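Local coordinates for protein HTPA Reductase (Selaginella moellendorffii, PDB 5U5I) that probably reduces 4-hydroxy-tetrahydrodipicolinate to tetrahydrodipicolinate with NADH or NADPH, a step of lysine biosynthesis by the diaminopimelate pathway, at residues 138-143 against 179-184; 158-163 against 202-207. All coordinates share one frame; numbering follows the deposited sequence.

Interaction 1 of 2, residues 138-143 against 179-184; sequences AMEIMA and LRKLGL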
ATOM      1  N   ALA B 138       4.394  -1.274   1.468  1.00 31.81           N
ATOM      2  CA  ALA B 138       3.557  -0.233   0.856  1.00 32.10           C
ATOM      3  C   ALA B 138       2.521   0.310   1.835  1.00 32.32           C
ATOM      4  O   ALA B 138       2.265   1.512   1.857  1.00 32.37           O
ATOM      5  CB  ALA B 138       2.853  -0.740  -0.409  1.00 31.97           C
HETATM    6  N   MSE B 139       1.928  -0.588   2.617  1.00 32.74           N
HETATM    7  CA  MSE B 139       0.929  -0.227   3.623  1.00 33.46           C
HETATM    8  C   MSE B 139       1.567   0.525   4.762  1.00 33.53           C
HETATM    9  O   MSE B 139       1.005   1.506   5.223  1.00 33.19           O
HETATM   10  CB  MSE B 139       0.181  -1.447   4.162  1.00 34.55           C
HETATM   11  CG  MSE B 139      -0.603  -2.224   3.108  1.00 35.21           C
HETATM   12 SE   MSE B 139      -2.122  -1.178   2.396  1.00 37.16          SE
HETATM   13  CE  MSE B 139      -1.200  -0.307   0.884  1.00 35.95           C
ATOM     14  N   GLU B 140       2.740   0.076   5.214  1.00 33.80           N
ATOM     15  CA  GLU B 140       3.484   0.758   6.271  1.00 34.53           C
ATOM     16  C   GLU B 140       3.976   2.144   5.825  1.00 34.10           C
ATOM     17  O   GLU B 140       3.984   3.083   6.609  1.00 34.30           O
ATOM     18  CB  GLU B 140       4.661  -0.119   6.753  1.00 35.67           C
ATOM     19  CG  GLU B 140       5.500   0.426   7.913  1.00 37.11           C
ATOM     20  CD  GLU B 140       4.720   0.751   9.206  1.00 38.24           C
ATOM     21  OE1 GLU B 140       3.521   0.388   9.369  1.00 38.09           O
ATOM     22  OE2 GLU B 140       5.332   1.387  10.105  1.00 39.70           O
ATOM     23  N   ILE B 141       4.403   2.249   4.575  1.00 33.61           N
ATOM     24  CA  ILE B 141       4.780   3.542   3.982  1.00 33.74           C
ATOM     25  C   ILE B 141       3.612   4.534   4.001  1.00 33.46           C
ATOM     26  O   ILE B 141       3.817   5.696   4.339  1.00 33.99           O
ATOM     27  CB  ILE B 141       5.307   3.356   2.537  1.00 33.72           C
ATOM     28  CG1 ILE B 141       6.746   2.823   2.575  1.00 34.26           C
ATOM     29  CG2 ILE B 141       5.248   4.655   1.723  1.00 34.19           C
ATOM     30  CD1 ILE B 141       7.183   2.135   1.289  1.00 34.32           C
HETATM   31  N   MSE B 142       2.418   4.061   3.632  1.00 32.84           N
HETATM   32  CA  MSE B 142       1.203   4.874   3.607  1.00 33.01           C
HETATM   33  C   MSE B 142       0.892   5.391   4.995  1.00 32.71           C
HETATM   34  O   MSE B 142       0.557   6.575   5.158  1.00 32.77           O
HETATM   35  CB  MSE B 142       0.021   4.056   3.070  1.00 33.35           C
HETATM   36  CG  MSE B 142      -1.195   4.913   2.731  1.00 34.17           C
HETATM   37 SE   MSE B 142      -2.403   3.979   1.456  1.00 35.36          SE
HETATM   38  CE  MSE B 142      -3.063   2.549   2.634  1.00 35.29           C
ATOM     39  N   ALA B 143       1.007   4.512   5.993  1.00 32.06           N
ATOM     40  CA  ALA B 143       0.744   4.850   7.396  1.00 32.15           C
ATOM     41  C   ALA B 143       1.766   5.794   8.038  1.00 32.19           C
ATOM     42  O   ALA B 143       1.377   6.639   8.843  1.00 32.38           O
ATOM     43  CB  ALA B 143       0.624   3.585   8.228  1.00 32.71           C
ATOM     44  N   LEU B 179      -2.571  -0.346   9.236  1.00 29.50           N
ATOM     45  CA  LEU B 179      -3.918   0.168   9.048  1.00 30.19           C
ATOM     46  C   LEU B 179      -4.442   0.904  10.278  1.00 32.39           C
ATOM     47  O   LEU B 179      -5.125   1.930  10.128  1.00 33.52           O
ATOM     48  CB  LEU B 179      -4.859  -0.951   8.612  1.00 30.17           C
ATOM     49  CG  LEU B 179      -4.555  -1.473   7.201  1.00 28.74           C
ATOM     50  CD1 LEU B 179      -5.428  -2.675   6.897  1.00 29.37           C
ATOM     51  CD2 LEU B 179      -4.727  -0.400   6.132  1.00 28.83           C
ATOM     52  N   ARG B 180      -4.101   0.419  11.477  1.00 33.62           N
ATOM     53  CA  ARG B 180      -4.406   1.147  12.720  1.00 36.54           C
ATOM     54  C   ARG B 180      -3.763   2.543  12.770  1.00 37.04           C
ATOM     55  O   ARG B 180      -4.404   3.497  13.215  1.00 38.71           O
ATOM     56  CB  ARG B 180      -4.055   0.326  13.984  1.00 38.93           C
ATOM     57  CG  ARG B 180      -5.091  -0.752  14.313  1.00 40.50           C
ATOM     58  CD  ARG B 180      -4.928  -1.372  15.697  1.00 44.19           C
ATOM     59  NE  ARG B 180      -3.780  -2.265  15.719  1.00 43.67           N
ATOM     60  CZ  ARG B 180      -3.803  -3.602  15.713  1.00 44.18           C
ATOM     61  NH1 ARG B 180      -4.940  -4.310  15.730  1.00 45.64           N
ATOM     62  NH2 ARG B 180      -2.643  -4.246  15.714  1.00 43.72           N
ATOM     63  N   LYS B 181      -2.524   2.660  12.289  1.00 35.80           N
ATOM     64  CA  LYS B 181      -1.861   3.971  12.153  1.00 36.92           C
ATOM     65  C   LYS B 181      -2.523   4.867  11.099  1.00 36.22           C
ATOM     66  O   LYS B 181      -2.435   6.095  11.181  1.00 37.91           O
ATOM     67  CB  LYS B 181      -0.378   3.813  11.804  1.00 36.51           C
ATOM     68  CG  LYS B 181       0.523   3.380  12.947  1.00 38.73           C
ATOM     69  CD  LYS B 181       1.842   2.869  12.381  1.00 38.02           C
ATOM     70  CE  LYS B 181       2.913   2.775  13.437  1.00 41.36           C
ATOM     71  NZ  LYS B 181       4.127   2.095  12.895  1.00 40.98           N
ATOM     72  N   LEU B 182      -3.143   4.236  10.102  1.00 34.22           N
ATOM     73  CA  LEU B 182      -3.993   4.917   9.119  1.00 34.43           C
ATOM     74  C   LEU B 182      -5.378   5.345   9.630  1.00 36.27           C
ATOM     75  O   LEU B 182      -6.146   5.935   8.868  1.00 36.97           O
ATOM     76  CB  LEU B 182      -4.124   4.053   7.845  1.00 32.55           C
ATOM     77  CG  LEU B 182      -2.832   4.017   7.017  1.00 31.65           C
ATOM     78  CD1 LEU B 182      -2.758   2.798   6.106  1.00 29.99           C
ATOM     79  CD2 LEU B 182      -2.672   5.306   6.209  1.00 33.37           C
ATOM     80  N   GLY B 183      -5.694   5.056  10.895  1.00 37.56           N
ATOM     81  CA  GLY B 183      -6.940   5.491  11.534  1.00 40.22           C
ATOM     82  C   GLY B 183      -8.042   4.440  11.625  1.00 40.66           C
ATOM     83  O   GLY B 183      -9.166   4.754  12.040  1.00 43.10           O
ATOM     84  N   LEU B 184      -7.743   3.198  11.236  1.00 38.65           N
ATOM     85  CA  LEU B 184      -8.723   2.126  11.337  1.00 39.72           C
ATOM     86  C   LEU B 184      -8.745   1.596  12.771  1.00 42.10           C
ATOM     87  O   LEU B 184      -7.704   1.493  13.414  1.00 41.76           O
ATOM     88  CB  LEU B 184      -8.426   0.991  10.348  1.00 37.40           C
ATOM     89  CG  LEU B 184      -8.797   1.180   8.875  1.00 36.52           C
ATOM     90  CD1 LEU B 184     -10.258   1.584   8.728  1.00 39.33           C
ATOM     91  CD2 LEU B 184      -7.894   2.178   8.168  1.00 35.11           C
TER
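Lys181 meets the helix of 138-143 at two levels. Near its root, CB lies 3.7 Å from CB of Ala143, small enough to let the two backbones come close. Beyond CG the chain runs extended to the surface, where NZ forms a salt bridge with Glu140, 3.1 Å from OE2 on its syn lone pair. Glu140 starts with CG anti to the backbone N (chi1 -177°) and bends at chi2, which brings the carboxylate back to the lysine, while OE1 takes a hydrogen bond from Ser178. With an alanine in place of Glu140, the Lys181 ammonium and the Ser178 hydroxyl would probably lose the carboxylate they share. Leu182 makes the buried half of the contact. Its CD2 sits 3.6 Å from CA of Ala143, and CD1 presses on CE of the selenomethionine Met142 at a tight 3.5 Å, the side chains crossing at about a right angle. Gly183, at positive phi (101°), closes the helix end in a Schellman motif, a backbone shape that suits glycine. The contact joins helix 130-145 to the end of helix 170-181, with Leu179 and Leu184 packing against Leu155 of strand 154-161 and Met139 and Met142 against the second subunit.

Interaction 2 of 2, residues 158-163 against 202-207; sequences TESHQS and TRMGVP
Thr158 and Ser160, alternate residues of strand 154-161, turn their side chains to the selenomethionine Met204 in the loop after helix 197-202. Its CG lies 4.0 Å from CB of Ser160, and bends at chi2 and chi3 fold the chain back so that CE comes within 4.1 Å of that carbon. Two residues earlier in the strand, OG1 of Thr158 meets SE tip to tip at 3.9 Å. The flexible, unbranched chain of methionine, here with selenium for sulfur, can follow two small residues. Val206 adds a lighter touch, its CG2 4.1 Å from OG of Ser160.

The polar groups meet without bonding across the contact. Arg203 reaches out extended, and OG1 of Thr158 lies over one face of its guanidinium, 3.7 Å from NH1; its NH2 forms a salt bridge with Glu199, and NH1 only a long, weak ion pair with Glu192. Ser160 turns OG to His214 for its hydrogen bond.

Within the strand, Glu159 points away from Met204, and its OE1 accepts a hydrogen bond from ND1 of His161 at 2.8 Å. OE1 lies close to the plane of the imidazole, whereas ND1 comes to it from above the carboxylate plane; Arg195 forms a salt bridge with the same oxygen.

With no hydrogen bond between the segments, and OG1 of Thr158 buried without a partner, this contact rests on shape and van der Waals packing.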
ATOM      1  N   THR B 158     -10.087 -10.698   5.960  1.00 42.67           N
ATOM      2  CA  THR B 158     -10.362 -12.120   5.885  1.00 44.34           C
ATOM      3  C   THR B 158      -9.145 -12.861   5.298  1.00 42.69           C
ATOM      4  O   THR B 158      -8.449 -12.368   4.404  1.00 40.39           O
ATOM      5  CB  THR B 158     -11.697 -12.430   5.160  1.00 46.14           C
ATOM      6  OG1 THR B 158     -11.848 -13.849   5.026  1.00 47.59           O
ATOM      7  CG2 THR B 158     -11.765 -11.809   3.783  1.00 44.69           C
ATOM      8  N   GLU B 159      -8.900 -14.047   5.834  1.00 44.12           N
ATOM      9  CA  GLU B 159      -7.626 -14.728   5.656  1.00 43.05           C
ATOM     10  C   GLU B 159      -7.858 -16.244   5.569  1.00 44.78           C
ATOM     11  O   GLU B 159      -8.634 -16.802   6.342  1.00 47.19           O
ATOM     12  CB  GLU B 159      -6.734 -14.324   6.831  1.00 43.09           C
ATOM     13  CG  GLU B 159      -5.331 -14.878   6.851  1.00 42.31           C
ATOM     14  CD  GLU B 159      -5.210 -16.115   7.727  1.00 44.72           C
ATOM     15  OE1 GLU B 159      -5.594 -17.209   7.271  1.00 45.66           O
ATOM     16  OE2 GLU B 159      -4.734 -15.997   8.877  1.00 46.04           O
ATOM     17  N   SER B 160      -7.189 -16.892   4.615  1.00 43.64           N
ATOM     18  CA  SER B 160      -7.318 -18.329   4.396  1.00 45.13           C
ATOM     19  C   SER B 160      -5.964 -19.012   4.186  1.00 44.15           C
ATOM     20  O   SER B 160      -5.205 -18.645   3.290  1.00 41.75           O
ATOM     21  CB  SER B 160      -8.238 -18.615   3.208  1.00 45.33           C
ATOM     22  OG  SER B 160      -8.367 -20.007   2.987  1.00 46.61           O
ATOM     23  N   HIS B 161      -5.700 -20.011   5.030  1.00 46.29           N
ATOM     24  CA  HIS B 161      -4.531 -20.876   4.952  1.00 46.24           C
ATOM     25  C   HIS B 161      -5.011 -22.332   5.130  1.00 49.03           C
ATOM     26  O   HIS B 161      -6.169 -22.586   5.494  1.00 51.07           O
ATOM     27  CB  HIS B 161      -3.519 -20.529   6.062  1.00 46.50           C
ATOM     28  CG  HIS B 161      -2.714 -19.291   5.805  1.00 44.15           C
ATOM     29  ND1 HIS B 161      -3.224 -18.020   5.965  1.00 43.46           N
ATOM     30  CD2 HIS B 161      -1.425 -19.133   5.420  1.00 42.62           C
ATOM     31  CE1 HIS B 161      -2.291 -17.131   5.668  1.00 41.55           C
ATOM     32  NE2 HIS B 161      -1.187 -17.780   5.339  1.00 41.08           N
ATOM     33  N   GLN B 162      -4.112 -23.277   4.873  1.00 49.31           N
ATOM     34  CA  GLN B 162      -4.390 -24.696   5.108  1.00 52.18           C
ATOM     35  C   GLN B 162      -4.849 -24.950   6.551  1.00 56.05           C
ATOM     36  O   GLN B 162      -4.385 -24.282   7.484  1.00 56.39           O
ATOM     37  CB  GLN B 162      -3.200 -25.595   4.711  1.00 51.32           C
ATOM     38  CG  GLN B 162      -1.905 -25.458   5.514  1.00 51.22           C
ATOM     39  CD  GLN B 162      -1.035 -24.264   5.130  1.00 48.39           C
ATOM     40  OE1 GLN B 162      -1.160 -23.686   4.045  1.00 46.02           O
ATOM     41  NE2 GLN B 162      -0.150 -23.880   6.040  1.00 48.81           N
ATOM     42  N   SER B 163      -5.771 -25.902   6.702  1.00 59.44           N
ATOM     43  CA  SER B 163      -6.480 -26.172   7.961  1.00 63.80           C
ATOM     44  C   SER B 163      -5.585 -26.356   9.199  1.00 65.97           C
ATOM     45  O   SER B 163      -6.006 -26.060  10.328  1.00 68.30           O
ATOM     46  CB  SER B 163      -7.349 -27.428   7.799  1.00 66.83           C
ATOM     47  OG  SER B 163      -8.026 -27.428   6.550  1.00 65.74           O
ATOM     48  N   THR B 202     -15.221 -22.014  -2.292  1.00 73.34           N
ATOM     49  CA  THR B 202     -16.337 -21.205  -2.811  1.00 75.53           C
ATOM     50  C   THR B 202     -16.169 -19.709  -2.529  1.00 72.57           C
ATOM     51  O   THR B 202     -16.239 -18.888  -3.449  1.00 71.79           O
ATOM     52  CB  THR B 202     -17.707 -21.679  -2.270  1.00 80.78           C
ATOM     53  OG1 THR B 202     -17.752 -21.525  -0.846  1.00 81.03           O
ATOM     54  CG2 THR B 202     -17.972 -23.141  -2.646  1.00 84.27           C
ATOM     55  N   ARG B 203     -15.930 -19.362  -1.265  1.00 71.34           N
ATOM     56  CA  ARG B 203     -15.806 -17.962  -0.857  1.00 68.59           C
ATOM     57  C   ARG B 203     -14.485 -17.317  -1.282  1.00 63.78           C
ATOM     58  O   ARG B 203     -14.485 -16.163  -1.710  1.00 61.99           O
ATOM     59  CB  ARG B 203     -15.989 -17.812   0.657  1.00 69.36           C
ATOM     60  CG  ARG B 203     -16.055 -16.363   1.113  1.00 67.71           C
ATOM     61  CD  ARG B 203     -16.144 -16.246   2.621  1.00 68.71           C
ATOM     62  NE  ARG B 203     -15.796 -14.902   3.086  1.00 66.04           N
ATOM     63  CZ  ARG B 203     -15.811 -14.513   4.363  1.00 66.69           C
ATOM     64  NH1 ARG B 203     -15.469 -13.265   4.676  1.00 64.41           N
ATOM     65  NH2 ARG B 203     -16.169 -15.356   5.331  1.00 69.88           N
HETATM   66  N   MSE B 204     -13.368 -18.033  -1.141  1.00 61.71           N
HETATM   67  CA  MSE B 204     -12.037 -17.427  -1.355  1.00 57.48           C
HETATM   68  C   MSE B 204     -11.408 -17.738  -2.698  1.00 55.84           C
HETATM   69  O   MSE B 204     -10.420 -17.096  -3.069  1.00 52.85           O
HETATM   70  CB  MSE B 204     -11.061 -17.808  -0.234  1.00 56.46           C
HETATM   71  CG  MSE B 204     -11.573 -17.567   1.186  1.00 58.51           C
HETATM   72 SE   MSE B 204     -11.739 -15.643   1.599  1.00 57.93          SE
HETATM   73  CE  MSE B 204      -9.849 -15.113   1.688  1.00 52.57           C
ATOM     74  N   GLY B 205     -11.953 -18.698  -3.442  1.00 58.12           N
ATOM     75  CA  GLY B 205     -11.397 -19.088  -4.742  1.00 57.30           C
ATOM     76  C   GLY B 205     -10.091 -19.878  -4.685  1.00 54.91           C
ATOM     77  O   GLY B 205      -9.298 -19.835  -5.624  1.00 53.53           O
ATOM     78  N   VAL B 206      -9.870 -20.613  -3.596  1.00 54.58           N
ATOM     79  CA  VAL B 206      -8.676 -21.448  -3.448  1.00 52.60           C
ATOM     80  C   VAL B 206      -8.879 -22.705  -4.310  1.00 54.84           C
ATOM     81  O   VAL B 206      -9.835 -23.433  -4.078  1.00 57.94           O
ATOM     82  CB  VAL B 206      -8.446 -21.871  -1.973  1.00 52.43           C
ATOM     83  CG1 VAL B 206      -7.220 -22.782  -1.848  1.00 50.88           C
ATOM     84  CG2 VAL B 206      -8.293 -20.656  -1.068  1.00 50.43           C
ATOM     85  N   PRO B 207      -7.992 -22.964  -5.301  1.00 53.48           N
ATOM     86  CA  PRO B 207      -8.125 -24.215  -6.067  1.00 55.99           C
ATOM     87  C   PRO B 207      -7.964 -25.463  -5.190  1.00 57.15           C
ATOM     88  O   PRO B 207      -7.193 -25.445  -4.223  1.00 54.82           O
ATOM     89  CB  PRO B 207      -6.980 -24.134  -7.091  1.00 53.86           C
ATOM     90  CG  PRO B 207      -6.604 -22.701  -7.158  1.00 51.02           C
ATOM     91  CD  PRO B 207      -6.851 -22.162  -5.781  1.00 50.07           C
TER

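In the fold
Both interactions belong to the C-terminal part of this DapB-family protein, their centres 25 Å apart and their nearest atoms about 9 Å apart, so they do not touch. Strand 154-161 connects them: it follows helix 130-145 and precedes helix 170-181 in the chain, and the segments of the two contacts alternate along the sequence. Interaction 1 pairs those helices beside the strand and reaches the second subunit, whereas interaction 2 packs the strand's later residues against the loop after helix 197-202 and touches no other chain. Neither lies at the NAD site; in interaction 2 the Glu159 side chain is about 12 Å from the bound NAD.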